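Local coordinates for B12-binding domain-containing protein (Kitasatospora setae, PDB 6WTE) that binds cobalamin and a [4Fe-4S] cluster and, as the radical SAM methylase TsrM, probably transfers methyl groups without radical chemistry, at residues E130-E135 against P150-N155; E255-A260 against P296-N301; Q310-D315 against F357-R362; S438-G443 against N470-C475; T536-L541 against E555-K560. One frame throughout, in Å; residues are numbered along the deposited sequence.

Contact 1: residues E130-E135 against P150-N155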
# COMPACT_ATOMS: atom_id res chain seq x y z
N GLU A 130 8.66 -13.88 -3.50
CA GLU A 130 8.76 -15.24 -2.97
C GLU A 130 9.66 -16.13 -3.83
O GLU A 130 10.41 -16.95 -3.30
CB GLU A 130 7.37 -15.86 -2.82
CG GLU A 130 6.49 -15.79 -4.07
CD GLU A 130 5.57 -14.60 -4.07
OE1 GLU A 130 5.97 -13.54 -3.56
OE2 GLU A 130 4.42 -14.73 -4.56
N LYS A 131 9.61 -15.98 -5.16
CA LYS A 131 10.42 -16.87 -6.00
C LYS A 131 11.86 -16.39 -6.08
O LYS A 131 12.79 -17.19 -5.94
CB LYS A 131 9.79 -16.99 -7.39
CG LYS A 131 8.47 -17.76 -7.35
CD LYS A 131 7.97 -18.14 -8.73
CE LYS A 131 6.57 -18.74 -8.66
NZ LYS A 131 6.45 -19.79 -7.61
N ILE A 132 12.06 -15.09 -6.30
CA ILE A 132 13.41 -14.53 -6.36
C ILE A 132 14.13 -14.76 -5.04
O ILE A 132 15.32 -15.10 -5.02
CB ILE A 132 13.34 -13.03 -6.70
CG1 ILE A 132 12.73 -12.83 -8.09
CG2 ILE A 132 14.74 -12.37 -6.59
CD1 ILE A 132 12.41 -11.39 -8.44
N LEU A 133 13.43 -14.60 -3.92
CA LEU A 133 14.07 -14.77 -2.62
C LEU A 133 14.53 -16.22 -2.42
O LEU A 133 15.60 -16.46 -1.83
CB LEU A 133 13.12 -14.34 -1.50
CG LEU A 133 13.70 -14.40 -0.08
CD1 LEU A 133 15.01 -13.61 -0.01
CD2 LEU A 133 12.70 -13.89 0.95
N CYS A 134 13.75 -17.19 -2.89
CA CYS A 134 14.18 -18.58 -2.79
C CYS A 134 15.44 -18.83 -3.60
O CYS A 134 16.33 -19.55 -3.16
CB CYS A 134 13.08 -19.53 -3.23
SG CYS A 134 11.74 -19.68 -2.05
N GLU A 135 15.51 -18.27 -4.81
CA GLU A 135 16.71 -18.44 -5.61
C GLU A 135 17.90 -17.76 -4.95
O GLU A 135 19.00 -18.31 -4.92
CB GLU A 135 16.50 -17.91 -7.03
CG GLU A 135 15.45 -18.71 -7.80
CD GLU A 135 15.44 -18.41 -9.29
OE1 GLU A 135 16.40 -17.78 -9.79
OE2 GLU A 135 14.46 -18.81 -9.96
N PRO A 150 17.40 -14.10 -11.91
CA PRO A 150 16.58 -13.16 -12.69
C PRO A 150 15.85 -12.17 -11.79
O PRO A 150 15.26 -12.54 -10.77
CB PRO A 150 15.61 -14.08 -13.44
CG PRO A 150 16.29 -15.41 -13.47
CD PRO A 150 17.02 -15.50 -12.16
N GLY A 151 15.88 -10.90 -12.19
CA GLY A 151 15.18 -9.84 -11.49
C GLY A 151 15.93 -9.22 -10.33
O GLY A 151 15.55 -8.14 -9.88
N LEU A 152 16.98 -9.87 -9.84
CA LEU A 152 17.64 -9.41 -8.63
C LEU A 152 18.37 -8.09 -8.85
O LEU A 152 19.16 -7.97 -9.78
CB LEU A 152 18.62 -10.47 -8.13
CG LEU A 152 19.29 -10.15 -6.80
CD1 LEU A 152 18.25 -10.12 -5.67
CD2 LEU A 152 20.41 -11.16 -6.52
N ILE A 153 18.12 -7.12 -7.97
CA ILE A 153 18.91 -5.89 -7.93
C ILE A 153 20.11 -6.13 -7.04
O ILE A 153 19.97 -6.60 -5.90
CB ILE A 153 18.06 -4.71 -7.42
CG1 ILE A 153 16.85 -4.48 -8.33
CG2 ILE A 153 18.91 -3.44 -7.32
CD1 ILE A 153 15.89 -3.45 -7.80
N ARG A 154 21.31 -5.81 -7.54
CA ARG A 154 22.55 -6.03 -6.82
C ARG A 154 23.30 -4.72 -6.67
O ARG A 154 23.53 -4.01 -7.65
CB ARG A 154 23.42 -7.08 -7.53
CG ARG A 154 22.67 -8.39 -7.76
CD ARG A 154 23.59 -9.52 -8.20
NE ARG A 154 24.66 -9.11 -9.09
CZ ARG A 154 25.80 -9.79 -9.23
NH1 ARG A 154 26.01 -10.90 -8.52
NH2 ARG A 154 26.73 -9.36 -10.06
N ASN A 155 23.69 -4.41 -5.44
CA ASN A 155 24.40 -3.17 -5.14
C ASN A 155 25.87 -3.36 -5.46
O ASN A 155 26.61 -3.99 -4.70
CB ASN A 155 24.21 -2.79 -3.68
CG ASN A 155 24.52 -1.33 -3.41
OD1 ASN A 155 24.91 -0.59 -4.31
ND2 ASN A 155 24.34 -0.90 -2.16
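Ile132 and Glu135 reach from helix 130-141 to the chain turning into strand 153-156. The contact lies near one edge of the sheet of the Rossmann-like cobalamin-binding domain. Ile132 carries the apolar part. Its CG1 rests 3.7 Å from Pro150 O, and its CD1 is 3.9 Å from the same oxygen. CG1 stands beside the backbone N, anti to the carbonyl carbon (chi1 -63°). CG2, anti to the backbone N, lies 4.3 Å from Leu152 CD1. CD1 also comes within 4.4 Å of Gly151 CA. A CB on Gly151 would come 3.1 Å from Ile132 CD1, which is tight. Glu135 sits one turn further along the helix. Its extended side chain crosses the Pro150 ring at about a right angle. There Glu135 OE1 lies 3.3 Å from Pro150 CD. No hydrogen bond spans the two segments, so the join rests on packing.

The next shell fixes both sides. Val125 and Trp189 also touch Ile132, and Tyr123 of strand 123-124 touches Leu152. Backbone hydrogen bonds tie Gly151 and Leu152 to Val163, and Ile153 to Gly124. These bonds hold the loop to the neighbouring strands. The first residue of the helix, Glu130, takes no part in this packing and belongs to the cobalamin pocket. Its OE2 accepts from Asp192 N, and its OE1 is hydrogen-bonded to O8R of cobalamin.

Contact 2: residues E255-A260 against P296-N301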
# COMPACT_ATOMS: atom_id res chain seq x y z
N GLU A 255 -6.73 -20.46 2.74
CA GLU A 255 -6.08 -19.50 3.62
C GLU A 255 -7.09 -18.69 4.43
O GLU A 255 -6.91 -18.48 5.63
CB GLU A 255 -5.20 -18.56 2.79
CG GLU A 255 -4.42 -17.56 3.61
CD GLU A 255 -3.41 -16.81 2.75
OE1 GLU A 255 -3.08 -17.32 1.67
OE2 GLU A 255 -2.96 -15.72 3.16
N MET A 256 -8.15 -18.22 3.77
CA MET A 256 -9.21 -17.50 4.48
C MET A 256 -9.85 -18.39 5.53
O MET A 256 -10.17 -17.92 6.63
CB MET A 256 -10.27 -17.01 3.49
CG MET A 256 -9.73 -16.04 2.47
SD MET A 256 -10.96 -15.59 1.24
CE MET A 256 -12.03 -14.53 2.21
N GLU A 257 -10.05 -19.67 5.21
CA GLU A 257 -10.63 -20.59 6.17
C GLU A 257 -9.71 -20.77 7.37
O GLU A 257 -10.17 -20.82 8.51
CB GLU A 257 -10.92 -21.93 5.50
CG GLU A 257 -11.81 -22.86 6.31
CD GLU A 257 -12.15 -24.13 5.56
OE1 GLU A 257 -12.54 -24.04 4.37
OE2 GLU A 257 -12.02 -25.22 6.15
N SER A 258 -8.39 -20.84 7.12
CA SER A 258 -7.42 -20.97 8.20
C SER A 258 -7.45 -19.75 9.11
O SER A 258 -7.40 -19.88 10.34
CB SER A 258 -6.02 -21.18 7.64
OG SER A 258 -5.07 -21.32 8.69
N LEU A 259 -7.52 -18.55 8.52
CA LEU A 259 -7.68 -17.34 9.32
C LEU A 259 -8.95 -17.41 10.17
O LEU A 259 -8.91 -17.18 11.39
CB LEU A 259 -7.71 -16.12 8.41
CG LEU A 259 -6.39 -15.77 7.72
CD1 LEU A 259 -6.57 -14.62 6.74
CD2 LEU A 259 -5.34 -15.43 8.78
N ALA A 260 -10.08 -17.75 9.55
CA ALA A 260 -11.34 -17.77 10.28
C ALA A 260 -11.33 -18.81 11.39
O ALA A 260 -11.94 -18.59 12.44
CB ALA A 260 -12.50 -18.05 9.32
N PRO A 296 -22.12 -26.11 8.00
CA PRO A 296 -22.40 -25.01 8.95
C PRO A 296 -21.27 -24.78 9.93
O PRO A 296 -21.14 -23.66 10.45
CB PRO A 296 -23.68 -25.48 9.66
CG PRO A 296 -24.22 -26.61 8.84
CD PRO A 296 -23.06 -27.23 8.15
N ASP A 297 -20.45 -25.80 10.20
CA ASP A 297 -19.32 -25.66 11.10
C ASP A 297 -18.10 -25.06 10.44
O ASP A 297 -17.11 -24.78 11.13
CB ASP A 297 -18.96 -27.02 11.70
CG ASP A 297 -20.05 -27.59 12.59
OD1 ASP A 297 -20.76 -26.80 13.24
OD2 ASP A 297 -20.19 -28.83 12.64
N ASN A 298 -18.12 -24.87 9.12
CA ASN A 298 -17.00 -24.21 8.47
C ASN A 298 -16.89 -22.78 9.00
O ASN A 298 -17.88 -22.04 8.98
CB ASN A 298 -17.19 -24.22 6.95
CG ASN A 298 -15.94 -23.75 6.21
OD1 ASN A 298 -15.39 -22.70 6.50
ND2 ASN A 298 -15.49 -24.56 5.25
N PRO A 299 -15.72 -22.38 9.51
CA PRO A 299 -15.61 -21.05 10.14
C PRO A 299 -15.82 -19.90 9.17
O PRO A 299 -16.01 -18.77 9.63
CB PRO A 299 -14.18 -21.05 10.70
CG PRO A 299 -13.44 -22.02 9.84
CD PRO A 299 -14.43 -23.10 9.52
N LEU A 300 -15.78 -20.15 7.86
CA LEU A 300 -16.14 -19.13 6.89
C LEU A 300 -17.58 -18.67 7.04
O LEU A 300 -17.94 -17.63 6.48
CB LEU A 300 -15.91 -19.64 5.47
CG LEU A 300 -14.46 -19.87 5.05
CD1 LEU A 300 -14.41 -20.53 3.68
CD2 LEU A 300 -13.69 -18.56 5.04
N ASN A 301 -18.41 -19.41 7.78
CA ASN A 301 -19.77 -18.94 8.03
C ASN A 301 -19.81 -17.71 8.92
O ASN A 301 -20.86 -17.07 9.01
CB ASN A 301 -20.61 -20.06 8.61
CG ASN A 301 -21.13 -21.00 7.54
OD1 ASN A 301 -22.03 -20.64 6.79
ND2 ASN A 301 -20.55 -22.19 7.47
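An Asx turn at Asn298 packs against Glu257 of helix 249-261 in the radical SAM core. The turn belongs to the loop between helix 278-294 and strand 304-309 of the partial barrel. Asn298 OD1 accepts from Leu300 N at 2.9 Å, in the carbonyl plane and on a lone pair. This leaves the amide nitrogen facing the helix. Asn298 ND2 donates to Glu257 OE1 at 3.1 Å, with an N-H...O angle of 157°. The nitrogen stands above the carboxylate, 77° out of its plane. The two side chains cross at about a right angle. Glu257 OE1 also forms a salt bridge with Arg291 of helix 278-294, so two groups hold this oxygen. An alanine at Asn298 would probably leave Leu300 N without its turn acceptor and Glu257 OE1 with one donor fewer, making the turn less firmly set.

Apolar atoms complete the contact. Leu300 CD2 lies over the helix backbone, 3.8 Å from Glu257 N, and reaches Met256 CB at 4.1 Å. Leu300 CG is anti to its own carbonyl carbon (chi1 -68°), which turns it to Glu257 CA and CB. The Pro299 ring spans from Glu257 to Ala260, about one turn on. Its CG is 3.7 Å from Glu257 O. Its CB is 3.7 Å from Ala260 CB, which also touches Pro299 O at 3.6 Å.

Contact 3: residues Q310-D315 against F357-R362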
# COMPACT_ATOMS: atom_id res chain seq x y z
N GLN A 310 -12.84 -0.59 -7.63
CA GLN A 310 -13.10 0.52 -8.54
C GLN A 310 -14.59 0.57 -8.84
O GLN A 310 -15.32 -0.39 -8.57
CB GLN A 310 -12.30 0.35 -9.82
CG GLN A 310 -10.81 0.60 -9.64
CD GLN A 310 -10.52 2.03 -9.25
OE1 GLN A 310 -10.71 2.95 -10.05
NE2 GLN A 310 -10.10 2.24 -8.00
N PRO A 311 -15.09 1.70 -9.35
CA PRO A 311 -16.54 1.79 -9.60
C PRO A 311 -17.06 0.78 -10.60
O PRO A 311 -18.26 0.45 -10.55
CB PRO A 311 -16.70 3.23 -10.13
CG PRO A 311 -15.58 3.97 -9.52
CD PRO A 311 -14.42 3.00 -9.49
N SER A 312 -16.23 0.29 -11.51
CA SER A 312 -16.66 -0.65 -12.53
C SER A 312 -15.57 -1.69 -12.72
O SER A 312 -14.38 -1.35 -12.68
CB SER A 312 -16.93 0.07 -13.87
OG SER A 312 -17.30 -0.85 -14.88
N PRO A 313 -15.93 -2.97 -12.91
CA PRO A 313 -17.30 -3.49 -12.97
C PRO A 313 -17.85 -3.84 -11.59
O PRO A 313 -17.16 -4.50 -10.81
CB PRO A 313 -17.15 -4.75 -13.82
CG PRO A 313 -15.75 -5.24 -13.51
CD PRO A 313 -14.93 -4.02 -13.15
N PHE A 314 -19.08 -3.42 -11.31
CA PHE A 314 -19.73 -3.73 -10.03
C PHE A 314 -21.21 -3.89 -10.34
O PHE A 314 -21.97 -2.91 -10.29
CB PHE A 314 -19.49 -2.63 -9.00
CG PHE A 314 -19.78 -3.06 -7.57
CD1 PHE A 314 -21.08 -3.20 -7.12
CD2 PHE A 314 -18.74 -3.30 -6.68
CE1 PHE A 314 -21.35 -3.58 -5.82
CE2 PHE A 314 -18.99 -3.68 -5.38
CZ PHE A 314 -20.30 -3.83 -4.94
N ASP A 315 -21.62 -5.11 -10.69
CA ASP A 315 -22.99 -5.34 -11.14
C ASP A 315 -23.79 -6.09 -10.08
O ASP A 315 -23.29 -6.42 -8.99
CB ASP A 315 -23.01 -6.06 -12.50
CG ASP A 315 -22.35 -7.43 -12.47
OD1 ASP A 315 -22.15 -8.02 -11.39
OD2 ASP A 315 -22.02 -7.93 -13.57
N PHE A 357 -19.84 8.28 -13.33
CA PHE A 357 -20.39 8.41 -11.99
C PHE A 357 -21.55 7.44 -11.76
O PHE A 357 -21.79 7.04 -10.62
CB PHE A 357 -20.83 9.85 -11.72
CG PHE A 357 -21.22 10.09 -10.30
CD1 PHE A 357 -20.30 9.93 -9.28
CD2 PHE A 357 -22.51 10.47 -9.97
CE1 PHE A 357 -20.65 10.16 -7.96
CE2 PHE A 357 -22.88 10.69 -8.65
CZ PHE A 357 -21.94 10.54 -7.65
N GLU A 358 -22.25 7.03 -12.82
CA GLU A 358 -23.33 6.06 -12.65
C GLU A 358 -22.83 4.77 -12.03
O GLU A 358 -23.58 4.10 -11.31
CB GLU A 358 -24.01 5.74 -13.99
CG GLU A 358 -24.69 6.90 -14.68
CD GLU A 358 -24.00 7.29 -15.98
OE1 GLU A 358 -23.62 8.47 -16.12
OE2 GLU A 358 -23.83 6.42 -16.86
N ASP A 359 -21.57 4.40 -12.31
CA ASP A 359 -21.02 3.17 -11.76
C ASP A 359 -20.87 3.26 -10.24
O ASP A 359 -21.12 2.29 -9.53
CB ASP A 359 -19.68 2.85 -12.42
CG ASP A 359 -19.83 2.54 -13.90
OD1 ASP A 359 -20.67 1.70 -14.26
OD2 ASP A 359 -19.11 3.15 -14.71
N THR A 360 -20.45 4.43 -9.73
CA THR A 360 -20.39 4.61 -8.29
C THR A 360 -21.79 4.65 -7.68
O THR A 360 -22.03 4.09 -6.61
CB THR A 360 -19.60 5.88 -7.95
OG1 THR A 360 -18.21 5.70 -8.27
CG2 THR A 360 -19.71 6.21 -6.46
N GLU A 361 -22.73 5.32 -8.36
CA GLU A 361 -24.10 5.34 -7.89
C GLU A 361 -24.68 3.94 -7.80
O GLU A 361 -25.35 3.59 -6.82
CB GLU A 361 -24.96 6.22 -8.81
CG GLU A 361 -26.41 6.37 -8.38
CD GLU A 361 -26.61 7.38 -7.27
OE1 GLU A 361 -27.27 7.04 -6.27
OE2 GLU A 361 -26.12 8.52 -7.41
N ARG A 362 -24.44 3.11 -8.82
CA ARG A 362 -24.96 1.75 -8.79
C ARG A 362 -24.29 0.93 -7.70
O ARG A 362 -24.95 0.17 -7.00
CB ARG A 362 -24.81 1.06 -10.14
CG ARG A 362 -25.43 -0.34 -10.15
CD ARG A 362 -25.42 -1.00 -11.52
NE ARG A 362 -24.07 -1.32 -11.98
CZ ARG A 362 -23.80 -2.10 -13.02
NH1 ARG A 362 -24.80 -2.65 -13.71
NH2 ARG A 362 -22.55 -2.35 -13.38
O HOH W 1 -20.13 -1.43 -13.03
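Pro311 lies side by side with Thr360, and its CB and CG are both 3.4 Å from Thr360 OG1. The pair joins the loop after strand 304-309 of the radical SAM barrel to helix 357-369. The polar bond of this hydroxyl is elsewhere: Thr360 OG1 is hydrogen-bonded to Ser334 OG of strand 327-335. The same loop meets the helix again at Asp359, whose CB is 3.4 Å from Pro311 O. Asp359 CG is anti to the carbonyl carbon (chi1 -65°) and lies 3.8 Å from Ser312 CB. Its OD2 accepts from Thr356 N, just before residues 357-362.

A water sits between the two segments. It accepts from Phe314 N at 2.8 Å, just after the cis peptide bond that precedes Pro313. Its bonds to Ser312 OG and Asp359 OD1 are long and weak. Asp315 CA lies over one guanidinium face of Arg362, but a second conformer of the arginine makes this contact doubtful.

Gln310, at the start of the loop, touches the iron-sulfur cluster. At the other end Asp315 is the N-cap of helix 316-325. Its OD2 forms a salt bridge with Lys282, and its OD1 accepts from Phe318 N.

Contact 4: residues S438-G443 against N470-C475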
# COMPACT_ATOMS: atom_id res chain seq x y z
N SER A 438 7.42 20.95 -2.35
CA SER A 438 7.95 20.17 -1.24
C SER A 438 8.15 21.10 -0.05
O SER A 438 8.63 22.22 -0.22
CB SER A 438 9.28 19.49 -1.58
OG SER A 438 9.73 18.73 -0.46
N ASN A 439 7.77 20.62 1.14
CA ASN A 439 7.86 21.45 2.33
C ASN A 439 9.28 21.84 2.68
O ASN A 439 9.48 22.85 3.37
CB ASN A 439 7.24 20.73 3.53
CG ASN A 439 5.75 20.55 3.40
OD1 ASN A 439 5.11 21.16 2.54
ND2 ASN A 439 5.18 19.73 4.27
N THR A 440 10.27 21.05 2.26
CA THR A 440 11.67 21.30 2.60
C THR A 440 12.49 21.75 1.39
O THR A 440 13.73 21.69 1.43
CB THR A 440 12.28 20.05 3.22
OG1 THR A 440 12.13 18.95 2.32
CG2 THR A 440 11.57 19.71 4.53
N ALA A 441 11.84 22.19 0.32
CA ALA A 441 12.55 22.58 -0.88
C ALA A 441 13.31 23.88 -0.67
O ALA A 441 12.75 24.87 -0.18
CB ALA A 441 11.58 22.72 -2.06
N ASP A 442 14.58 23.89 -1.05
CA ASP A 442 15.38 25.12 -1.06
C ASP A 442 15.46 25.59 -2.50
O ASP A 442 16.42 25.31 -3.23
CB ASP A 442 16.75 24.87 -0.45
CG ASP A 442 17.49 26.16 -0.14
OD1 ASP A 442 16.91 27.25 -0.35
OD2 ASP A 442 18.66 26.08 0.30
N GLY A 443 14.43 26.32 -2.92
CA GLY A 443 14.34 26.82 -4.28
C GLY A 443 13.54 25.90 -5.19
O GLY A 443 12.95 24.91 -4.76
N ASN A 470 19.28 15.63 1.60
CA ASN A 470 18.26 15.94 2.59
C ASN A 470 16.90 15.46 2.11
O ASN A 470 16.63 15.41 0.91
CB ASN A 470 18.22 17.44 2.86
CG ASN A 470 19.56 17.99 3.31
OD1 ASN A 470 20.19 18.77 2.60
ND2 ASN A 470 20.00 17.58 4.49
N PHE A 471 16.03 15.12 3.06
CA PHE A 471 14.67 14.75 2.70
C PHE A 471 13.97 15.91 2.01
O PHE A 471 13.97 17.04 2.51
CB PHE A 471 13.88 14.34 3.94
CG PHE A 471 14.08 12.90 4.33
CD1 PHE A 471 13.87 11.89 3.41
CD2 PHE A 471 14.49 12.57 5.61
CE1 PHE A 471 14.05 10.56 3.77
CE2 PHE A 471 14.68 11.26 5.97
CZ PHE A 471 14.46 10.25 5.05
N ARG A 472 13.39 15.62 0.85
CA ARG A 472 12.69 16.61 0.04
C ARG A 472 11.65 15.82 -0.76
O ARG A 472 11.82 15.51 -1.94
CB ARG A 472 13.66 17.38 -0.86
CG ARG A 472 13.12 18.71 -1.35
CD ARG A 472 12.50 18.60 -2.73
NE ARG A 472 13.50 18.51 -3.79
CZ ARG A 472 13.86 17.39 -4.40
NH1 ARG A 472 13.30 16.25 -4.04
NH2 ARG A 472 14.77 17.40 -5.36
N LEU A 473 10.57 15.45 -0.06
CA LEU A 473 9.52 14.62 -0.64
C LEU A 473 8.68 15.47 -1.58
O LEU A 473 8.08 16.46 -1.16
CB LEU A 473 8.65 14.02 0.46
CG LEU A 473 9.16 12.75 1.15
CD1 LEU A 473 10.50 12.97 1.84
CD2 LEU A 473 8.12 12.26 2.16
N VAL A 474 8.63 15.06 -2.85
CA VAL A 474 8.04 15.87 -3.92
C VAL A 474 6.55 15.57 -4.05
O VAL A 474 6.13 14.42 -3.93
CB VAL A 474 8.78 15.60 -5.24
CG1 VAL A 474 8.13 16.33 -6.37
CG2 VAL A 474 10.24 16.03 -5.12
N CYS A 475 5.76 16.63 -4.30
CA CYS A 475 4.31 16.53 -4.42
C CYS A 475 3.83 17.35 -5.61
O CYS A 475 4.53 18.24 -6.11
CB CYS A 475 3.60 17.05 -3.17
SG CYS A 475 4.05 16.16 -1.68
O HOH W 2 9.62 17.05 2.27
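Arg472 runs its aliphatic part past Ser438 and Thr440. Its CB is 3.9 Å from Thr440 OG1. CG, anti to the backbone N (chi1 -160°), lies 3.5 Å from Ser438 OG and also meets Ala441 CA. CD lies 3.5 Å from Ser438 CB. The chain bends at chi2 and chi3, and at the tip NH1 is hydrogen-bonded to Gln462 O.

Two hydroxyls bind the backbone of 470-475. Ser438 OG donates to Leu473 O at 2.9 Å, from well above the carbonyl plane (59° out of it). Thr440 OG1 donates to Phe471 O at 2.7 Å, tilted only 23° from the plane. Thr440 OG1 also accepts from a water at 3.1 Å, and that water accepts from Leu473 N at 3.0 Å. An alanine at Ser438 would probably leave Leu473 O without this hydroxyl donor and open a small gap beside Arg472 CG.

Residues 438-441 form a type I beta turn directly after strand 436-437. That strand pairs antiparallel with strand 475-476, where the backbones of Cys475 and Gln437 are hydrogen-bonded. Strand 475-476 also lies antiparallel to strand 404-412 of the large sheet, and Asn439 in the turn touches helix 491-503.

Contact 5: residues T536-L541 against E555-K560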
# COMPACT_ATOMS: atom_id res chain seq x y z
N THR A 536 -8.66 3.58 21.14
CA THR A 536 -8.64 2.87 22.41
C THR A 536 -10.03 2.37 22.79
O THR A 536 -10.15 1.30 23.39
CB THR A 536 -8.08 3.78 23.51
OG1 THR A 536 -8.97 4.88 23.72
CG2 THR A 536 -6.72 4.31 23.12
N SER A 537 -11.07 3.13 22.45
CA SER A 537 -12.43 2.70 22.77
C SER A 537 -12.83 1.48 21.94
O SER A 537 -13.48 0.57 22.46
CB SER A 537 -13.41 3.85 22.54
OG SER A 537 -13.13 4.92 23.44
N LEU A 538 -12.46 1.46 20.66
CA LEU A 538 -12.76 0.31 19.81
C LEU A 538 -12.13 -0.95 20.38
O LEU A 538 -12.79 -2.00 20.46
CB LEU A 538 -12.27 0.57 18.39
CG LEU A 538 -13.01 1.62 17.58
CD1 LEU A 538 -12.32 1.81 16.23
CD2 LEU A 538 -14.47 1.23 17.39
N GLY A 539 -10.86 -0.87 20.77
CA GLY A 539 -10.21 -2.04 21.34
C GLY A 539 -10.82 -2.45 22.67
O GLY A 539 -11.10 -3.63 22.90
N GLY A 540 -11.05 -1.48 23.56
CA GLY A 540 -11.54 -1.82 24.88
C GLY A 540 -12.89 -2.51 24.85
O GLY A 540 -13.15 -3.42 25.64
N LEU A 541 -13.76 -2.09 23.94
CA LEU A 541 -15.08 -2.69 23.81
C LEU A 541 -15.11 -3.88 22.86
O LEU A 541 -16.18 -4.47 22.66
CB LEU A 541 -16.08 -1.63 23.34
CG LEU A 541 -16.41 -0.52 24.34
CD1 LEU A 541 -17.14 0.62 23.66
CD2 LEU A 541 -17.24 -1.07 25.48
N GLU A 555 -18.58 9.00 18.42
CA GLU A 555 -18.88 9.65 19.70
C GLU A 555 -19.58 8.69 20.65
O GLU A 555 -19.26 8.64 21.84
CB GLU A 555 -19.71 10.91 19.49
CG GLU A 555 -18.93 12.07 18.89
CD GLU A 555 -19.64 13.39 19.03
OE1 GLU A 555 -20.13 13.70 20.14
OE2 GLU A 555 -19.73 14.13 18.02
N GLU A 556 -20.55 7.92 20.14
CA GLU A 556 -21.25 6.95 20.98
C GLU A 556 -20.31 5.85 21.45
O GLU A 556 -20.39 5.40 22.61
CB GLU A 556 -22.43 6.34 20.21
CG GLU A 556 -23.00 5.06 20.83
CD GLU A 556 -23.56 5.26 22.23
OE1 GLU A 556 -23.85 6.41 22.61
OE2 GLU A 556 -23.72 4.24 22.96
N ILE A 557 -19.41 5.39 20.58
CA ILE A 557 -18.50 4.33 20.98
C ILE A 557 -17.57 4.82 22.08
O ILE A 557 -17.27 4.08 23.03
CB ILE A 557 -17.75 3.81 19.74
CG1 ILE A 557 -18.74 3.02 18.87
CG2 ILE A 557 -16.56 2.96 20.14
CD1 ILE A 557 -18.25 2.71 17.49
N MET A 558 -17.14 6.08 22.00
CA MET A 558 -16.33 6.62 23.09
C MET A 558 -17.15 6.79 24.37
O MET A 558 -16.65 6.52 25.47
CB MET A 558 -15.69 7.94 22.64
CG MET A 558 -14.57 7.73 21.64
SD MET A 558 -13.73 9.22 21.06
CE MET A 558 -15.05 10.09 20.21
N ARG A 559 -18.41 7.20 24.25
CA ARG A 559 -19.26 7.28 25.44
C ARG A 559 -19.43 5.91 26.07
O ARG A 559 -19.34 5.76 27.29
CB ARG A 559 -20.62 7.89 25.09
CG ARG A 559 -21.52 8.10 26.31
CD ARG A 559 -23.00 8.11 25.92
NE ARG A 559 -23.42 6.79 25.47
CZ ARG A 559 -23.79 5.82 26.30
NH1 ARG A 559 -23.81 6.04 27.61
NH2 ARG A 559 -24.14 4.64 25.82
N LYS A 560 -19.68 4.89 25.24
CA LYS A 560 -19.93 3.56 25.78
C LYS A 560 -18.67 2.97 26.40
O LYS A 560 -18.76 2.23 27.38
CB LYS A 560 -20.47 2.63 24.69
CG LYS A 560 -21.14 1.38 25.26
CD LYS A 560 -22.15 0.78 24.29
CE LYS A 560 -21.48 -0.16 23.31
NZ LYS A 560 -22.42 -0.61 22.25
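Ser537 OG and Thr536 OG1 are both hydrogen-bonded to Pro533 O, about one turn back in their own helix, and Ser537 OG is also packed against Met558 of the partner helix. Met558 CA and CG both lie 3.6 Å from Ser537 OG. A chi1 of -64° sets OG beside the backbone N, where it can reach both Pro533 O and Met558. Ser537 CB meets Ile557 O at 3.9 Å.

Ile557 is the main apolar partner. Its CG2 touches Leu538 CD2 at 3.9 Å, and its CD1 reaches the same methyl at 4.1 Å. The two side chains cross obliquely. Tyr543 and His550, from the connection between the helices, also touch both of them. Leu541, further along the chain, puts CD1 3.5 Å from Ile557 O and 4.0 Å from Lys560 CB. The amine of Lys560 is hydrogen-bonded to Tyr543 OH. Ala561 and Ala564, further along helix 554-566, also touch Leu541. No hydrogen bond passes between the two segments.

The axes of the short segments approach to 8.8 Å, with 58° between their directions. This is a pair of consecutive helices near the C terminus, 533-540 and 554-566, folded onto each other by a mainly non-helical connection. It is helix-on-helix packing, centred on Ile557.

Overall arrangement
The five contacts follow one another along the chain, and no two touch. Contact 1 lies in the cobalamin-binding domain, where its Glu130 binds the ligand directly. Contacts 2 and 3 both lie in the radical SAM core, with centres 30 Å apart. Contact 3 is beside the iron-sulfur cluster: Gln310 touches it, and the Pro311 side chain is about 8 Å away. Contact 4 approaches cobalamin through the Leu473 side chain, about 9 Å away. Contacts 2 and 5 stand further back: the side chains of Met256 and Leu538 are each about 12 Å from cobalamin. Contacts 1 and 5 lie on opposite sides of the chain's centre, as do contacts 2 and 4, whose centres are 48 Å apart.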